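Local atomic coordinates of 3-oxoacyl-[acyl-carrier-protein] synthase, mitochondrial (Arabidopsis thaliana, PDB entry 2IX4), a protein that catalyses the condensation steps of mitochondrial fatty acid synthesis, adding two carbons from malonyl-ACP to a growing acyl chain. Residues A[53-65]-A[215-229]. Sequence-based numbering, arbitrary orientation.
Sequences TFDQLSSKVAAFV and VAGFSRSRALSTKFN. With 6NA (hexanoic acid), chain C.
N229 meets the turn at S58-K60 with both ends of its carboxamide. N229 ND2 donates to S58 O over 3.0 Å, nearly straight and with the acceptor lying in the amide plane, while N229 OD1 takes the K60 backbone N-H, K60 N also at 3.0 Å, from above the plane of its own C=O group. With CG turned anti to the carbonyl carbon (chi1 -71°), the amide reaches across K60 and meets that side chain at about a right angle. A leucine in its place would probably leave S58 O and K60 N without these partners and free the turn to shift. One water bridges K60 O and N229 O, and a second joins K60 NZ to N229 ND2; NZ also folds back onto L57 O.

Beside this, S59 OG donates to S225 O at 2.7 Å, in the carbonyl plane, and S59 CB rests on L224 CB and CD1. T226 CG2 lies 3.7 Å from S58 CB, where both residues are open to solvent.

Toward helix 212-220 the contact becomes apolar: L57 CD2 sits 3.8 Å from A216 CB and also touches V215 CG1, which approaches S59 O to 3.4 Å. S219 OG, near the S59 backbone, bonds instead to V215 O within its helix.

D244 binds S225 OG and the backbone N of T226 and K227. Within the N-terminal ketosynthase domain of this thiolase-like enzyme, the contact joins the loop after helix 47-55 to helix 212-220, whose F218 lines the acyl pocket: F218 CZ lies 3.4 Å from CG of the hexanoic acid. Polar side chains thus pair with backbone groups to join two irregular loops, whereas S59 O, buried against V215, finds no hydrogen-bond partner.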
ATOM      1  N   THR A  53       4.922  26.034 -17.006  1.00 17.55           N
ATOM      2  CA  THR A  53       4.513  25.148 -15.921  1.00 17.24           C
ATOM      3  C   THR A  53       4.964  25.683 -14.564  1.00 17.21           C
ATOM      4  O   THR A  53       4.174  25.717 -13.616  1.00 16.94           O
ATOM      5  CB  THR A  53       5.019  23.698 -16.137  1.00 17.20           C
ATOM      6  OG1 THR A  53       4.541  23.211 -17.397  1.00 16.79           O
ATOM      7  CG2 THR A  53       4.523  22.778 -15.031  1.00 17.23           C
ATOM      8  N   PHE A  54       6.227  26.109 -14.486  1.00 17.07           N
ATOM      9  CA  PHE A  54       6.784  26.705 -13.268  1.00 17.16           C
ATOM     10  C   PHE A  54       5.917  27.851 -12.742  1.00 17.06           C
ATOM     11  O   PHE A  54       5.636  27.932 -11.546  1.00 16.92           O
ATOM     12  CB  PHE A  54       8.214  27.200 -13.517  1.00 17.14           C
ATOM     13  CG  PHE A  54       8.934  27.629 -12.266  1.00 17.71           C
ATOM     14  CD1 PHE A  54       9.574  26.692 -11.460  1.00 17.51           C
ATOM     15  CD2 PHE A  54       8.971  28.972 -11.892  1.00 17.61           C
ATOM     16  CE1 PHE A  54      10.240  27.084 -10.298  1.00 17.71           C
ATOM     17  CE2 PHE A  54       9.634  29.373 -10.730  1.00 17.64           C
ATOM     18  CZ  PHE A  54      10.272  28.425  -9.935  1.00 17.57           C
ATOM     19  N   ASP A  55       5.495  28.724 -13.651  1.00 17.20           N
ATOM     20  CA  ASP A  55       4.662  29.872 -13.317  1.00 17.40           C
ATOM     21  C   ASP A  55       3.289  29.501 -12.760  1.00 17.50           C
ATOM     22  O   ASP A  55       2.656  30.316 -12.091  1.00 17.52           O
ATOM     23  CB  ASP A  55       4.509  30.780 -14.539  1.00 17.48           C
ATOM     24  CG  ASP A  55       5.725  31.665 -14.771  1.00 18.13           C
ATOM     25  OD1 ASP A  55       6.697  31.595 -13.985  1.00 18.88           O
ATOM     26  OD2 ASP A  55       5.705  32.445 -15.744  1.00 19.16           O
ATOM     27  N   GLN A  56       2.838  28.273 -13.012  1.00 17.69           N
ATOM     28  CA  GLN A  56       1.520  27.831 -12.534  1.00 17.95           C
ATOM     29  C   GLN A  56       1.557  27.299 -11.107  1.00 18.30           C
ATOM     30  O   GLN A  56       0.513  27.018 -10.515  1.00 18.27           O
ATOM     31  CB  GLN A  56       0.907  26.780 -13.470  1.00 17.93           C
ATOM     32  CG  GLN A  56       0.846  27.178 -14.944  1.00 17.42           C
ATOM     33  CD  GLN A  56       0.487  28.636 -15.161  1.00 17.41           C
ATOM     34  OE1 GLN A  56      -0.614  29.079 -14.819  1.00 16.72           O
ATOM     35  NE2 GLN A  56       1.415  29.387 -15.749  1.00 16.52           N
ATOM     36  N   LEU A  57       2.762  27.171 -10.558  1.00 18.46           N
ATOM     37  CA  LEU A  57       2.956  26.618  -9.227  1.00 18.93           C
ATOM     38  C   LEU A  57       2.868  27.688  -8.140  1.00 19.15           C
ATOM     39  O   LEU A  57       3.704  28.592  -8.067  1.00 19.23           O
ATOM     40  CB  LEU A  57       4.295  25.879  -9.146  1.00 18.96           C
ATOM     41  CG  LEU A  57       4.593  24.795 -10.187  1.00 19.23           C
ATOM     42  CD1 LEU A  57       5.973  24.207  -9.933  1.00 19.96           C
ATOM     43  CD2 LEU A  57       3.530  23.697 -10.194  1.00 19.38           C
ATOM     44  N   SER A  58       1.839  27.578  -7.302  1.00 19.38           N
ATOM     45  CA  SER A  58       1.646  28.474  -6.165  1.00 19.48           C
ATOM     46  C   SER A  58       2.781  28.325  -5.155  1.00 19.27           C
ATOM     47  O   SER A  58       3.296  29.318  -4.634  1.00 19.20           O
ATOM     48  CB  SER A  58       0.305  28.185  -5.493  1.00 19.37           C
ATOM     49  OG  SER A  58      -0.766  28.552  -6.341  1.00 21.16           O
ATOM     50  N   SER A  59       3.165  27.081  -4.892  1.00 19.07           N
ATOM     51  CA  SER A  59       4.248  26.776  -3.971  1.00 18.95           C
ATOM     52  C   SER A  59       5.543  26.581  -4.744  1.00 18.91           C
ATOM     53  O   SER A  59       5.628  25.705  -5.603  1.00 19.00           O
ATOM     54  CB  SER A  59       3.916  25.512  -3.183  1.00 18.95           C
ATOM     55  OG  SER A  59       4.894  25.244  -2.196  1.00 19.11           O
ATOM     56  N   LYS A  60       6.546  27.402  -4.436  1.00 18.80           N
ATOM     57  CA  LYS A  60       7.833  27.359  -5.137  1.00 18.72           C
ATOM     58  C   LYS A  60       8.988  27.060  -4.180  1.00 18.80           C
ATOM     59  O   LYS A  60      10.105  27.566  -4.347  1.00 18.80           O
ATOM     60  CB  LYS A  60       8.077  28.663  -5.910  1.00 18.62           C
ATOM     61  CG  LYS A  60       7.060  28.932  -7.031  1.00 18.53           C
ATOM     62  CD  LYS A  60       7.419  30.181  -7.809  1.00 18.84           C
ATOM     63  CE  LYS A  60       6.433  30.453  -8.938  1.00 19.61           C
ATOM     64  NZ  LYS A  60       5.137  31.012  -8.452  1.00 20.20           N
ATOM     65  N   VAL A  61       8.700  26.233  -3.177  1.00 18.87           N
ATOM     66  CA  VAL A  61       9.694  25.783  -2.195  1.00 18.54           C
ATOM     67  C   VAL A  61       9.575  24.274  -1.996  1.00 18.65           C
ATOM     68  O   VAL A  61       8.485  23.710  -2.116  1.00 18.66           O
ATOM     69  CB  VAL A  61       9.568  26.522  -0.817  1.00 18.55           C
ATOM     70  CG1 VAL A  61       9.893  28.009  -0.955  1.00 18.17           C
ATOM     71  CG2 VAL A  61       8.178  26.329  -0.192  1.00 18.50           C
ATOM     72  N   ALA A  62      10.701  23.622  -1.711  1.00 18.57           N
ATOM     73  CA  ALA A  62      10.717  22.182  -1.469  1.00 18.62           C
ATOM     74  C   ALA A  62      11.996  21.770  -0.750  1.00 18.87           C
ATOM     75  O   ALA A  62      12.976  22.518  -0.741  1.00 18.95           O
ATOM     76  CB  ALA A  62      10.558  21.408  -2.784  1.00 18.54           C
ATOM     77  N   ALA A  63      11.976  20.585  -0.146  1.00 19.04           N
ATOM     78  CA  ALA A  63      13.136  20.060   0.568  1.00 19.36           C
ATOM     79  C   ALA A  63      13.734  18.886  -0.190  1.00 19.42           C
ATOM     80  O   ALA A  63      13.097  17.845  -0.331  1.00 19.37           O
ATOM     81  CB  ALA A  63      12.744  19.650   1.964  1.00 19.45           C
ATOM     82  N   PHE A  64      14.969  19.060  -0.656  1.00 19.85           N
ATOM     83  CA  PHE A  64      15.597  18.127  -1.589  1.00 20.04           C
ATOM     84  C   PHE A  64      16.707  17.297  -0.961  1.00 20.24           C
ATOM     85  O   PHE A  64      17.516  17.806  -0.185  1.00 20.29           O
ATOM     86  CB  PHE A  64      16.205  18.890  -2.775  1.00 20.18           C
ATOM     87  CG  PHE A  64      15.194  19.581  -3.648  1.00 20.27           C
ATOM     88  CD1 PHE A  64      14.808  20.891  -3.382  1.00 20.21           C
ATOM     89  CD2 PHE A  64      14.649  18.931  -4.749  1.00 20.41           C
ATOM     90  CE1 PHE A  64      13.879  21.543  -4.192  1.00 20.24           C
ATOM     91  CE2 PHE A  64      13.724  19.572  -5.566  1.00 20.71           C
ATOM     92  CZ  PHE A  64      13.335  20.882  -5.282  1.00 20.63           C
ATOM     93  N   VAL A  65      16.755  16.021  -1.330  1.00 20.37           N
ATOM     94  CA  VAL A  65      17.908  15.178  -1.031  1.00 20.54           C
ATOM     95  C   VAL A  65      19.117  15.714  -1.809  1.00 20.72           C
ATOM     96  O   VAL A  65      19.020  15.930  -3.017  1.00 20.48           O
ATOM     97  CB  VAL A  65      17.636  13.705  -1.427  1.00 20.50           C
ATOM     98  CG1 VAL A  65      18.933  12.897  -1.461  1.00 20.25           C
ATOM     99  CG2 VAL A  65      16.614  13.075  -0.486  1.00 20.52           C
ATOM    100  N   VAL A 215       3.558  18.978  -7.291  1.00 20.62           N
ATOM    101  CA  VAL A 215       3.494  20.325  -6.729  1.00 20.28           C
ATOM    102  C   VAL A 215       2.181  21.009  -7.115  1.00 20.32           C
ATOM    103  O   VAL A 215       1.495  21.547  -6.248  1.00 20.44           O
ATOM    104  CB  VAL A 215       4.723  21.189  -7.136  1.00 20.24           C
ATOM    105  CG1 VAL A 215       4.595  22.605  -6.603  1.00 19.70           C
ATOM    106  CG2 VAL A 215       6.020  20.563  -6.620  1.00 19.59           C
ATOM    107  N   ALA A 216       1.825  20.958  -8.400  1.00 20.31           N
ATOM    108  CA  ALA A 216       0.571  21.546  -8.889  1.00 20.61           C
ATOM    109  C   ALA A 216      -0.657  20.898  -8.260  1.00 20.84           C
ATOM    110  O   ALA A 216      -1.646  21.577  -7.971  1.00 21.04           O
ATOM    111  CB  ALA A 216       0.490  21.458 -10.405  1.00 20.41           C
ATOM    112  N   GLY A 217      -0.591  19.582  -8.062  1.00 21.22           N
ATOM    113  CA  GLY A 217      -1.682  18.821  -7.457  1.00 21.85           C
ATOM    114  C   GLY A 217      -1.923  19.201  -6.009  1.00 22.35           C
ATOM    115  O   GLY A 217      -3.049  19.499  -5.623  1.00 22.19           O
ATOM    116  N   PHE A 218      -0.861  19.190  -5.205  1.00 22.83           N
ATOM    117  CA  PHE A 218      -0.952  19.603  -3.803  1.00 23.54           C
ATOM    118  C   PHE A 218      -1.274  21.091  -3.627  1.00 24.16           C
ATOM    119  O   PHE A 218      -1.908  21.475  -2.641  1.00 24.43           O
ATOM    120  CB  PHE A 218       0.319  19.236  -3.036  1.00 23.34           C
ATOM    121  CG  PHE A 218       0.390  17.791  -2.625  1.00 23.54           C
ATOM    122  CD1 PHE A 218      -0.466  17.285  -1.648  1.00 23.92           C
ATOM    123  CD2 PHE A 218       1.325  16.939  -3.201  1.00 23.98           C
ATOM    124  CE1 PHE A 218      -0.395  15.948  -1.259  1.00 23.91           C
ATOM    125  CE2 PHE A 218       1.406  15.601  -2.821  1.00 23.80           C
ATOM    126  CZ  PHE A 218       0.543  15.108  -1.849  1.00 23.88           C
ATOM    127  N   SER A 219      -0.836  21.920  -4.575  1.00 24.79           N
ATOM    128  CA  SER A 219      -1.192  23.343  -4.577  1.00 25.51           C
ATOM    129  C   SER A 219      -2.682  23.556  -4.831  1.00 26.17           C
ATOM    130  O   SER A 219      -3.273  24.504  -4.308  1.00 26.35           O
ATOM    131  CB  SER A 219      -0.386  24.115  -5.622  1.00 25.55           C
ATOM    132  OG  SER A 219       0.984  24.180  -5.279  1.00 25.10           O
ATOM    133  N   ARG A 220      -3.280  22.684  -5.640  1.00 26.87           N
ATOM    134  CA  ARG A 220      -4.699  22.794  -5.974  1.00 27.59           C
ATOM    135  C   ARG A 220      -5.572  22.311  -4.816  1.00 27.67           C
ATOM    136  O   ARG A 220      -6.698  22.781  -4.641  1.00 27.82           O
ATOM    137  CB  ARG A 220      -5.020  22.020  -7.257  1.00 27.80           C
ATOM    138  CG  ARG A 220      -6.058  22.691  -8.158  1.00 29.05           C
ATOM    139  CD  ARG A 220      -5.477  23.940  -8.813  1.00 31.57           C
ATOM    140  NE  ARG A 220      -6.286  24.436  -9.924  1.00 33.73           N
ATOM    141  CZ  ARG A 220      -7.074  25.506  -9.866  1.00 34.84           C
ATOM    142  NH1 ARG A 220      -7.174  26.208  -8.743  1.00 35.70           N
ATOM    143  NH2 ARG A 220      -7.769  25.877 -10.934  1.00 35.27           N
ATOM    144  N   SER A 221      -5.041  21.374  -4.031  1.00 27.93           N
ATOM    145  CA  SER A 221      -5.677  20.929  -2.789  1.00 28.12           C
ATOM    146  C   SER A 221      -5.551  21.984  -1.686  1.00 27.91           C
ATOM    147  O   SER A 221      -6.138  21.835  -0.610  1.00 28.19           O
ATOM    148  CB  SER A 221      -5.062  19.610  -2.311  1.00 28.25           C
ATOM    149  OG  SER A 221      -5.417  18.538  -3.168  1.00 29.54           O
ATOM    150  N   ARG A 222      -4.785  23.041  -1.969  1.00 27.46           N
ATOM    151  CA  ARG A 222      -4.502  24.123  -1.018  1.00 26.98           C
ATOM    152  C   ARG A 222      -3.781  23.594   0.224  1.00 26.37           C
ATOM    153  O   ARG A 222      -4.045  24.017   1.352  1.00 26.47           O
ATOM    154  CB  ARG A 222      -5.783  24.889  -0.661  1.00 27.27           C
ATOM    155  CG  ARG A 222      -6.428  25.575  -1.853  1.00 28.53           C
ATOM    156  CD  ARG A 222      -7.902  25.836  -1.615  1.00 30.84           C
ATOM    157  NE  ARG A 222      -8.524  26.501  -2.757  1.00 32.63           N
ATOM    158  CZ  ARG A 222      -9.811  26.831  -2.833  1.00 33.71           C
ATOM    159  NH1 ARG A 222     -10.635  26.558  -1.827  1.00 34.34           N
ATOM    160  NH2 ARG A 222     -10.279  27.435  -3.918  1.00 34.13           N
ATOM    161  N   ALA A 223      -2.857  22.667  -0.003  1.00 25.36           N
ATOM    162  CA  ALA A 223      -2.147  22.002   1.075  1.00 24.73           C
ATOM    163  C   ALA A 223      -0.739  22.559   1.292  1.00 24.30           C
ATOM    164  O   ALA A 223      -0.135  22.319   2.341  1.00 23.92           O
ATOM    165  CB  ALA A 223      -2.088  20.499   0.814  1.00 24.55           C
ATOM    166  N   LEU A 224      -0.232  23.302   0.307  1.00 23.81           N
ATOM    167  CA  LEU A 224       1.164  23.760   0.314  1.00 23.52           C
ATOM    168  C   LEU A 224       1.364  25.211   0.738  1.00 23.35           C
ATOM    169  O   LEU A 224       0.494  26.062   0.535  1.00 23.11           O
ATOM    170  CB  LEU A 224       1.817  23.534  -1.057  1.00 23.43           C
ATOM    171  CG  LEU A 224       1.920  22.110  -1.617  1.00 23.25           C
ATOM    172  CD1 LEU A 224       2.759  22.084  -2.887  1.00 23.02           C
ATOM    173  CD2 LEU A 224       2.486  21.138  -0.594  1.00 22.65           C
ATOM    174  N   SER A 225       2.532  25.474   1.325  1.00 23.20           N
ATOM    175  CA  SER A 225       2.981  26.824   1.663  1.00 23.16           C
ATOM    176  C   SER A 225       3.225  27.641   0.392  1.00 23.30           C
ATOM    177  O   SER A 225       3.857  27.151  -0.544  1.00 23.22           O
ATOM    178  CB  SER A 225       4.272  26.739   2.480  1.00 23.00           C
ATOM    179  OG  SER A 225       4.819  28.020   2.723  1.00 22.92           O
ATOM    180  N   THR A 226       2.733  28.880   0.362  1.00 23.40           N
ATOM    181  CA  THR A 226       2.864  29.736  -0.826  1.00 23.61           C
ATOM    182  C   THR A 226       3.453  31.134  -0.569  1.00 23.62           C
ATOM    183  O   THR A 226       4.066  31.719  -1.465  1.00 23.68           O
ATOM    184  CB  THR A 226       1.512  29.914  -1.576  1.00 23.79           C
ATOM    185  OG1 THR A 226       0.636  30.751  -0.811  1.00 23.79           O
ATOM    186  CG2 THR A 226       0.839  28.568  -1.843  1.00 23.74           C
ATOM    187  N   LYS A 227       3.268  31.665   0.638  1.00 23.52           N
ATOM    188  CA  LYS A 227       3.638  33.057   0.928  1.00 23.63           C
ATOM    189  C   LYS A 227       5.091  33.275   1.375  1.00 23.48           C
ATOM    190  O   LYS A 227       5.500  34.414   1.619  1.00 23.47           O
ATOM    191  CB  LYS A 227       2.657  33.682   1.930  1.00 23.85           C
ATOM    192  CG  LYS A 227       2.858  33.284   3.388  1.00 24.63           C
ATOM    193  CD  LYS A 227       1.588  33.550   4.180  1.00 26.56           C
ATOM    194  CE  LYS A 227       1.827  33.533   5.677  1.00 27.51           C
ATOM    195  NZ  LYS A 227       2.199  34.880   6.181  1.00 28.88           N
ATOM    196  N   PHE A 228       5.861  32.193   1.472  1.00 23.25           N
ATOM    197  CA  PHE A 228       7.267  32.278   1.870  1.00 23.23           C
ATOM    198  C   PHE A 228       8.222  31.877   0.746  1.00 23.41           C
ATOM    199  O   PHE A 228       9.335  31.411   1.009  1.00 23.58           O
ATOM    200  CB  PHE A 228       7.538  31.415   3.111  1.00 23.09           C
ATOM    201  CG  PHE A 228       6.744  31.813   4.323  1.00 22.44           C
ATOM    202  CD1 PHE A 228       5.705  31.009   4.781  1.00 21.99           C
ATOM    203  CD2 PHE A 228       7.040  32.988   5.012  1.00 21.88           C
ATOM    204  CE1 PHE A 228       4.963  31.372   5.907  1.00 21.41           C
ATOM    205  CE2 PHE A 228       6.304  33.361   6.139  1.00 21.77           C
ATOM    206  CZ  PHE A 228       5.264  32.550   6.587  1.00 21.27           C
ATOM    207  N   ASN A 229       7.793  32.062  -0.501  1.00 23.53           N
ATOM    208  CA  ASN A 229       8.603  31.671  -1.662  1.00 23.83           C
ATOM    209  C   ASN A 229       9.933  32.426  -1.784  1.00 24.11           C
ATOM    210  O   ASN A 229      10.912  31.889  -2.316  1.00 24.01           O
ATOM    211  CB  ASN A 229       7.788  31.773  -2.960  1.00 23.74           C
ATOM    212  CG  ASN A 229       6.720  30.686  -3.074  1.00 23.57           C
ATOM    213  OD1 ASN A 229       6.788  29.650  -2.409  1.00 24.06           O
ATOM    214  ND2 ASN A 229       5.732  30.917  -3.933  1.00 22.90           N
TER
HETATM  215  CA  6NA C1462      -0.790  13.606   1.593  1.00 26.72           C
HETATM  216  C   6NA C1462      -0.489  12.925   2.907  1.00 26.52           C
HETATM  217  O   6NA C1462      -1.386  12.424   3.565  1.00 25.73           O
HETATM  218  CB  6NA C1462      -0.902  12.552   0.498  1.00 26.98           C
HETATM  219  CG  6NA C1462       0.471  12.191  -0.064  1.00 27.55           C
HETATM  220  CD  6NA C1462       0.632  10.685  -0.184  1.00 27.91           C
HETATM  221  C6  6NA C1462       2.049  10.265   0.131  1.00 27.95           C
HETATM  222  O   HOH W   1      10.934  30.143  -4.627  1.00 20.72           O
HETATM  223  O   HOH W   2       5.556  33.180  -6.113  1.00 31.97           O